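Local coordinates for protein putative cytidylyltransferase (Burkholderia pseudomallei, PDB 5X9Q) that probably transfers the adenylyl group of ATP to D-glycero-beta-D-manno-heptose 1-phosphate, giving ADP-heptose and diphosphate in heptose biosynthesis, at residues L34-V39 against H122-V127; G69-A74 against V107-K112. One frame throughout, in Å; residues are numbered along the deposited sequence.

Overall arrangement
Both contacts pair neighbouring strands of one parallel sheet, whose order 3-2-1-4-5 and intervening helices mark the Rossmann-like nucleotidyltransferase fold. From the N terminus the chain passes helix 24-30 and enters the sheet at 34-39, the first half of contact 1. It next runs through helix 50-62 into strand 65-71, whose end opens contact 2; helix 90-98 leads back to strand 105-109, and 107-112 closes that shorter loop. Helix 115-121 then delivers 122-127, closing the longer loop, within which contact 2 lies entirely. Contact 1 joins the first and fourth strands, contact 2 the second and third. Neighbouring strands 38-43 and 65-71 tie them together; the centres are about 19 Å apart and the contacts do not touch.

Contact 1 of 2, residues L34-V39 against H122-V127; sequences LPAPVV and HPDILV
Asp-124 turns CG anti to its own carbonyl carbon (chi1 -57°), beside its backbone N, and from there OD2 reaches the backbone N of Val-38 at 2.8 Å. This side-chain bond lies just before the parallel pairing of strands 38-43 and 125-129, the first and fourth in the chain, in the Rossmann-like sheet. It is nearly straight (166° at the hydrogen) and comes in on the anti side of the carboxylate, 20° out of its plane. The same oxygen touches Pro-37 CA at 3.2 Å, just after the cis peptide bond that precedes Pro-37. Val-38 O accepts two hydrogen bonds, from Asp-124 N on a lone pair in the carbonyl plane and from Ile-125 N, slightly tilted from that plane. Val-38 is thus held through both its N-H and its C=O. Arg-31 forms a long, weak ion pair with Asp-124 OD2.

Beyond Asp-124 the side-chain contacts are apolar. Val-39 and Ile-125 are bridge partners on one face of the sheet, and Ile-125 CD1 packs 4.0 Å from Pro-37 CB. Further on, the side chains of Val-39 and Val-127 cross at about a right angle, Val-39 CG1 meeting Val-127 CG2 at 4.1 Å.

Contact 2 of 2, residues G69-A74 against V107-K112; sequences GVNSDA and VGFDEK
Phe-109 lays one face of its ring against Asn-71, whose CA sits 4.2 Å from the ring centroid and 18° off the normal, a CH-pi contact displaced toward the rim. Phe-109 CG stands between its backbone N and carbonyl carbon (chi1 62°), and from there the two side chains run side by side in the same direction. The amide plane of Asn-71 is turned 57° from the ring, with CG 3.5 Å from Phe-109 CZ. At the ring edge, Phe-109 CE1 lies 3.6 Å from the carbonyl carbon of Gly-69, where the absence of a side chain lets the ring come close.

Alongside this overlap, residues 69-71 and 107-109, at the C-terminal ends of strands 65-71 and 105-109, pair in parallel; 105-109 is an outermost strand of the chain's Rossmann-like sheet. Val-70 is bonded to this strand through both its N-H and its C=O, its N giving to Val-107 O at 2.7 Å and its O accepting from Phe-109 N, a donor lying well above the carbonyl plane. Ser-72 N extends the pattern to Phe-109 O at 2.9 Å, one residue past the strand. On the face opposite Phe-109, Val-70 packs on Arg-93, Met-94 and Leu-97 of helix 90-98; on the Phe-109 face, Leu-117 of helix 115-121 and Arg-24 of helix 24-30 touch the phenylalanine.

Ser-72 is the N-cap of helix 73-76, its OG bonded to Ser-75 N as its main partner; the same hydroxyl makes a weak second hydrogen bond of 3.1 Å to Asp-110 OD1. The carboxylate thus lies beside the N-cap, where the N-terminal end of this short helix might slightly favour its negative charge, although the exposed position should moderate the effect.

Contact 1 of 2, residues L34-V39 against H122-V127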
ATOM      1  N   LEU A  34     -11.722   8.581 -20.014  1.00 34.48           N
ATOM      2  CA  LEU A  34     -11.347   8.803 -18.622  1.00 32.21           C
ATOM      3  C   LEU A  34     -12.008  10.077 -18.071  1.00 36.68           C
ATOM      4  O   LEU A  34     -12.247  11.033 -18.807  1.00 37.42           O
ATOM      5  CB  LEU A  34      -9.820   8.870 -18.485  1.00 28.40           C
ATOM      6  CG  LEU A  34      -9.040   7.566 -18.740  1.00 36.78           C
ATOM      7  CD1 LEU A  34      -7.552   7.753 -18.507  1.00 29.92           C
ATOM      8  CD2 LEU A  34      -9.547   6.432 -17.833  1.00 35.51           C
ATOM      9  N   PRO A  35     -12.341  10.075 -16.770  1.00 36.16           N
ATOM     10  CA  PRO A  35     -12.962  11.225 -16.103  1.00 29.33           C
ATOM     11  C   PRO A  35     -11.973  12.385 -15.963  1.00 31.16           C
ATOM     12  O   PRO A  35     -10.836  12.178 -15.532  1.00 26.57           O
ATOM     13  CB  PRO A  35     -13.336  10.683 -14.719  1.00 28.84           C
ATOM     14  CG  PRO A  35     -13.133   9.214 -14.788  1.00 29.61           C
ATOM     15  CD  PRO A  35     -12.115   8.960 -15.834  1.00 28.65           C
ATOM     16  N   ALA A  36     -12.385  13.593 -16.319  1.00 30.97           N
ATOM     17  CA  ALA A  36     -11.506  14.733 -16.145  1.00 30.84           C
ATOM     18  C   ALA A  36     -11.661  15.227 -14.710  1.00 28.24           C
ATOM     19  O   ALA A  36     -12.714  15.050 -14.117  1.00 32.06           O
ATOM     20  CB  ALA A  36     -11.837  15.803 -17.150  1.00 32.98           C
ATOM     21  N   PRO A  37     -10.602  15.792 -14.117  1.00 27.93           N
ATOM     22  CA  PRO A  37      -9.244  15.944 -14.650  1.00 27.14           C
ATOM     23  C   PRO A  37      -8.403  14.697 -14.415  1.00 28.58           C
ATOM     24  O   PRO A  37      -8.476  14.077 -13.349  1.00 25.51           O
ATOM     25  CB  PRO A  37      -8.688  17.132 -13.854  1.00 31.98           C
ATOM     26  CG  PRO A  37      -9.426  17.103 -12.566  1.00 26.00           C
ATOM     27  CD  PRO A  37     -10.775  16.500 -12.834  1.00 23.39           C
ATOM     28  N   VAL A  38      -7.610  14.334 -15.414  1.00 30.02           N
ATOM     29  CA  VAL A  38      -6.734  13.187 -15.326  1.00 24.55           C
ATOM     30  C   VAL A  38      -5.396  13.562 -14.711  1.00 25.26           C
ATOM     31  O   VAL A  38      -4.733  14.508 -15.156  1.00 25.34           O
ATOM     32  CB  VAL A  38      -6.525  12.570 -16.702  1.00 27.83           C
ATOM     33  CG1 VAL A  38      -5.527  11.421 -16.634  1.00 19.56           C
ATOM     34  CG2 VAL A  38      -7.878  12.119 -17.267  1.00 26.71           C
ATOM     35  N   VAL A  39      -5.017  12.833 -13.667  1.00 26.05           N
ATOM     36  CA  VAL A  39      -3.780  13.109 -12.954  1.00 23.98           C
ATOM     37  C   VAL A  39      -2.710  12.061 -13.292  1.00 24.76           C
ATOM     38  O   VAL A  39      -2.979  10.842 -13.365  1.00 21.18           O
ATOM     39  CB  VAL A  39      -4.024  13.163 -11.451  1.00 21.27           C
ATOM     40  CG1 VAL A  39      -2.818  13.730 -10.738  1.00 23.72           C
ATOM     41  CG2 VAL A  39      -5.222  14.057 -11.166  1.00 27.10           C
ATOM     42  N   HIS A 122      -1.570  12.366 -22.118  1.00 31.16           N
ATOM     43  CA  HIS A 122      -2.205  13.675 -22.100  1.00 30.05           C
ATOM     44  C   HIS A 122      -2.929  14.071 -20.804  1.00 28.42           C
ATOM     45  O   HIS A 122      -4.080  14.511 -20.840  1.00 27.56           O
ATOM     46  CB  HIS A 122      -3.163  13.800 -23.278  1.00 29.71           C
ATOM     47  CG  HIS A 122      -3.488  15.211 -23.650  1.00 28.42           C
ATOM     48  ND1 HIS A 122      -2.747  15.930 -24.562  1.00 33.78           N
ATOM     49  CD2 HIS A 122      -4.488  16.032 -23.248  1.00 24.63           C
ATOM     50  CE1 HIS A 122      -3.273  17.136 -24.705  1.00 28.00           C
ATOM     51  NE2 HIS A 122      -4.330  17.223 -23.917  1.00 28.55           N
ATOM     52  N   PRO A 123      -2.269  13.888 -19.655  1.00 29.94           N
ATOM     53  CA  PRO A 123      -2.867  14.327 -18.380  1.00 24.83           C
ATOM     54  C   PRO A 123      -3.304  15.787 -18.334  1.00 26.53           C
ATOM     55  O   PRO A 123      -2.704  16.604 -19.007  1.00 23.34           O
ATOM     56  CB  PRO A 123      -1.752  14.095 -17.351  1.00 19.54           C
ATOM     57  CG  PRO A 123      -0.477  14.315 -18.149  1.00 25.73           C
ATOM     58  CD  PRO A 123      -0.782  13.745 -19.527  1.00 21.67           C
ATOM     59  N   ASP A 124      -4.304  16.105 -17.518  1.00 27.31           N
ATOM     60  CA  ASP A 124      -4.647  17.480 -17.227  1.00 24.41           C
ATOM     61  C   ASP A 124      -3.758  17.983 -16.095  1.00 24.80           C
ATOM     62  O   ASP A 124      -3.478  19.179 -15.980  1.00 23.61           O
ATOM     63  CB  ASP A 124      -6.118  17.602 -16.818  1.00 27.79           C
ATOM     64  CG  ASP A 124      -7.052  17.057 -17.867  1.00 31.23           C
ATOM     65  OD1 ASP A 124      -6.959  17.510 -19.035  1.00 36.89           O
ATOM     66  OD2 ASP A 124      -7.846  16.144 -17.532  1.00 32.62           O
ATOM     67  N   ILE A 125      -3.305  17.076 -15.240  1.00 21.84           N
ATOM     68  CA  ILE A 125      -2.500  17.523 -14.116  1.00 23.50           C
ATOM     69  C   ILE A 125      -1.317  16.594 -13.962  1.00 21.89           C
ATOM     70  O   ILE A 125      -1.489  15.379 -13.958  1.00 22.79           O
ATOM     71  CB  ILE A 125      -3.315  17.558 -12.793  1.00 23.31           C
ATOM     72  CG1 ILE A 125      -4.539  18.466 -12.916  1.00 24.23           C
ATOM     73  CG2 ILE A 125      -2.434  17.984 -11.629  1.00 23.70           C
ATOM     74  CD1 ILE A 125      -5.470  18.353 -11.747  1.00 26.91           C
ATOM     75  N   LEU A 126      -0.124  17.172 -13.881  1.00 21.68           N
ATOM     76  CA  LEU A 126       1.108  16.433 -13.673  1.00 22.53           C
ATOM     77  C   LEU A 126       1.645  16.704 -12.296  1.00 25.88           C
ATOM     78  O   LEU A 126       1.763  17.859 -11.904  1.00 24.85           O
ATOM     79  CB  LEU A 126       2.175  16.817 -14.704  1.00 27.51           C
ATOM     80  CG  LEU A 126       3.534  16.213 -14.307  1.00 27.22           C
ATOM     81  CD1 LEU A 126       3.557  14.720 -14.619  1.00 26.73           C
ATOM     82  CD2 LEU A 126       4.679  16.909 -14.993  1.00 27.68           C
ATOM     83  N   VAL A 127       1.982  15.655 -11.553  1.00 27.21           N
ATOM     84  CA  VAL A 127       2.442  15.854 -10.190  1.00 24.33           C
ATOM     85  C   VAL A 127       3.734  15.133  -9.915  1.00 27.15           C
ATOM     86  O   VAL A 127       3.967  14.056 -10.435  1.00 30.03           O
ATOM     87  CB  VAL A 127       1.359  15.399  -9.157  1.00 35.20           C
ATOM     88  CG1 VAL A 127       0.132  16.253  -9.280  1.00 33.15           C
ATOM     89  CG2 VAL A 127       0.989  13.930  -9.346  1.00 37.74           C
TER

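Contact 2 of 2, residues G69-A74 against V107-K112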
ATOM      1  N   GLY A  69       3.072   6.206 -13.891  1.00 22.97           N
ATOM      2  CA  GLY A  69       4.031   5.651 -14.831  1.00 21.67           C
ATOM      3  C   GLY A  69       5.226   5.049 -14.110  1.00 25.29           C
ATOM      4  O   GLY A  69       5.809   5.662 -13.201  1.00 24.65           O
ATOM      5  N   VAL A  70       5.600   3.840 -14.499  1.00 22.97           N
ATOM      6  CA  VAL A  70       6.662   3.151 -13.762  1.00 29.62           C
ATOM      7  C   VAL A  70       7.834   2.760 -14.659  1.00 26.29           C
ATOM      8  O   VAL A  70       7.674   1.992 -15.619  1.00 27.92           O
ATOM      9  CB  VAL A  70       6.118   1.908 -13.067  1.00 27.94           C
ATOM     10  CG1 VAL A  70       7.229   1.198 -12.314  1.00 27.64           C
ATOM     11  CG2 VAL A  70       4.991   2.308 -12.130  1.00 23.11           C
ATOM     12  N   ASN A  71       9.005   3.302 -14.347  1.00 24.51           N
ATOM     13  CA  ASN A  71      10.210   2.989 -15.107  1.00 31.01           C
ATOM     14  C   ASN A  71      10.438   1.480 -15.231  1.00 31.21           C
ATOM     15  O   ASN A  71      10.471   0.763 -14.218  1.00 28.51           O
ATOM     16  CB  ASN A  71      11.428   3.633 -14.436  1.00 28.34           C
ATOM     17  CG  ASN A  71      11.298   5.133 -14.298  1.00 32.61           C
ATOM     18  OD1 ASN A  71      10.527   5.638 -13.465  1.00 28.69           O
ATOM     19  ND2 ASN A  71      12.086   5.860 -15.080  1.00 30.05           N
ATOM     20  N   SER A  72      10.667   1.026 -16.463  1.00 33.09           N
ATOM     21  CA  SER A  72      11.120  -0.350 -16.713  1.00 37.39           C
ATOM     22  C   SER A  72      12.486  -0.527 -16.095  1.00 35.50           C
ATOM     23  O   SER A  72      13.175   0.458 -15.792  1.00 34.07           O
ATOM     24  CB  SER A  72      11.219  -0.675 -18.203  1.00 33.10           C
ATOM     25  OG  SER A  72      12.397  -0.091 -18.744  1.00 39.77           O
ATOM     26  N   ASP A  73      12.880  -1.783 -15.921  1.00 38.55           N
ATOM     27  CA  ASP A  73      14.157  -2.085 -15.282  1.00 44.53           C
ATOM     28  C   ASP A  73      15.324  -1.486 -16.074  1.00 47.67           C
ATOM     29  O   ASP A  73      16.223  -0.866 -15.483  1.00 50.09           O
ATOM     30  CB  ASP A  73      14.326  -3.604 -15.139  1.00 40.77           C
ATOM     31  CG  ASP A  73      13.256  -4.235 -14.237  1.00 49.10           C
ATOM     32  OD1 ASP A  73      12.866  -3.595 -13.230  1.00 44.30           O
ATOM     33  OD2 ASP A  73      12.777  -5.357 -14.559  1.00 50.21           O
ATOM     34  N   ALA A  74      15.290  -1.629 -17.395  1.00 39.08           N
ATOM     35  CA  ALA A  74      16.329  -1.063 -18.245  1.00 44.81           C
ATOM     36  C   ALA A  74      16.337   0.456 -18.067  1.00 50.09           C
ATOM     37  O   ALA A  74      17.380   1.056 -17.807  1.00 56.06           O
ATOM     38  CB  ALA A  74      16.090  -1.430 -19.699  1.00 44.11           C
ATOM     39  N   VAL A 107       1.021   2.169 -15.590  1.00 25.99           N
ATOM     40  CA  VAL A 107       1.623   1.966 -16.914  1.00 28.47           C
ATOM     41  C   VAL A 107       3.141   1.959 -16.829  1.00 22.49           C
ATOM     42  O   VAL A 107       3.728   2.840 -16.194  1.00 23.13           O
ATOM     43  CB  VAL A 107       1.248   3.085 -17.892  1.00 25.16           C
ATOM     44  CG1 VAL A 107       1.986   2.898 -19.199  1.00 32.93           C
ATOM     45  CG2 VAL A 107      -0.199   3.071 -18.138  1.00 34.28           C
ATOM     46  N   GLY A 108       3.788   0.983 -17.454  1.00 26.18           N
ATOM     47  CA  GLY A 108       5.245   1.000 -17.539  1.00 26.09           C
ATOM     48  C   GLY A 108       5.746   1.791 -18.739  1.00 25.75           C
ATOM     49  O   GLY A 108       5.056   1.864 -19.752  1.00 28.33           O
ATOM     50  N   PHE A 109       6.953   2.349 -18.657  1.00 27.54           N
ATOM     51  CA  PHE A 109       7.577   2.954 -19.829  1.00 25.46           C
ATOM     52  C   PHE A 109       9.058   2.630 -19.828  1.00 29.38           C
ATOM     53  O   PHE A 109       9.653   2.460 -18.771  1.00 30.91           O
ATOM     54  CB  PHE A 109       7.354   4.473 -19.881  1.00 27.30           C
ATOM     55  CG  PHE A 109       7.956   5.220 -18.731  1.00 28.01           C
ATOM     56  CD1 PHE A 109       7.259   5.355 -17.525  1.00 24.79           C
ATOM     57  CD2 PHE A 109       9.215   5.797 -18.849  1.00 27.26           C
ATOM     58  CE1 PHE A 109       7.818   6.050 -16.446  1.00 25.48           C
ATOM     59  CE2 PHE A 109       9.786   6.499 -17.780  1.00 30.86           C
ATOM     60  CZ  PHE A 109       9.081   6.623 -16.567  1.00 30.52           C
ATOM     61  N   ASP A 110       9.634   2.511 -21.027  1.00 36.25           N
ATOM     62  CA  ASP A 110      11.013   2.039 -21.209  1.00 37.38           C
ATOM     63  C   ASP A 110      12.050   3.156 -21.358  1.00 38.88           C
ATOM     64  O   ASP A 110      13.227   2.972 -21.045  1.00 38.10           O
ATOM     65  CB  ASP A 110      11.088   1.158 -22.448  1.00 36.70           C
ATOM     66  CG  ASP A 110      10.403  -0.172 -22.256  1.00 35.42           C
ATOM     67  OD1 ASP A 110      10.708  -0.885 -21.278  1.00 48.99           O
ATOM     68  OD2 ASP A 110       9.585  -0.527 -23.124  1.00 35.74           O
ATOM     69  N   GLU A 111      11.615   4.300 -21.879  1.00 33.44           N
ATOM     70  CA  GLU A 111      12.516   5.414 -22.109  1.00 32.50           C
ATOM     71  C   GLU A 111      13.094   5.922 -20.789  1.00 32.10           C
ATOM     72  O   GLU A 111      12.621   5.571 -19.700  1.00 36.04           O
ATOM     73  CB  GLU A 111      11.816   6.564 -22.851  1.00 36.24           C
ATOM     74  CG  GLU A 111      11.076   6.197 -24.153  1.00 37.71           C
ATOM     75  CD  GLU A 111       9.683   5.583 -23.926  1.00 46.10           C
ATOM     76  OE1 GLU A 111       8.773   6.315 -23.494  1.00 50.48           O
ATOM     77  OE2 GLU A 111       9.473   4.384 -24.199  1.00 54.06           O
ATOM     78  N   LYS A 112      14.096   6.784 -20.882  1.00 29.87           N
ATOM     79  CA  LYS A 112      14.761   7.297 -19.695  1.00 36.05           C
ATOM     80  C   LYS A 112      13.889   8.322 -18.962  1.00 36.22           C
ATOM     81  O   LYS A 112      13.956   8.442 -17.738  1.00 35.22           O
ATOM     82  CB  LYS A 112      16.095   7.943 -20.093  1.00 40.20           C
ATOM     83  CG  LYS A 112      16.932   8.462 -18.931  1.00 52.33           C
ATOM     84  CD  LYS A 112      18.289   8.961 -19.403  1.00 60.27           C
ATOM     85  CE  LYS A 112      18.146   9.912 -20.585  1.00 80.93           C
ATOM     86  NZ  LYS A 112      19.458  10.550 -20.922  1.00107.16           N
TER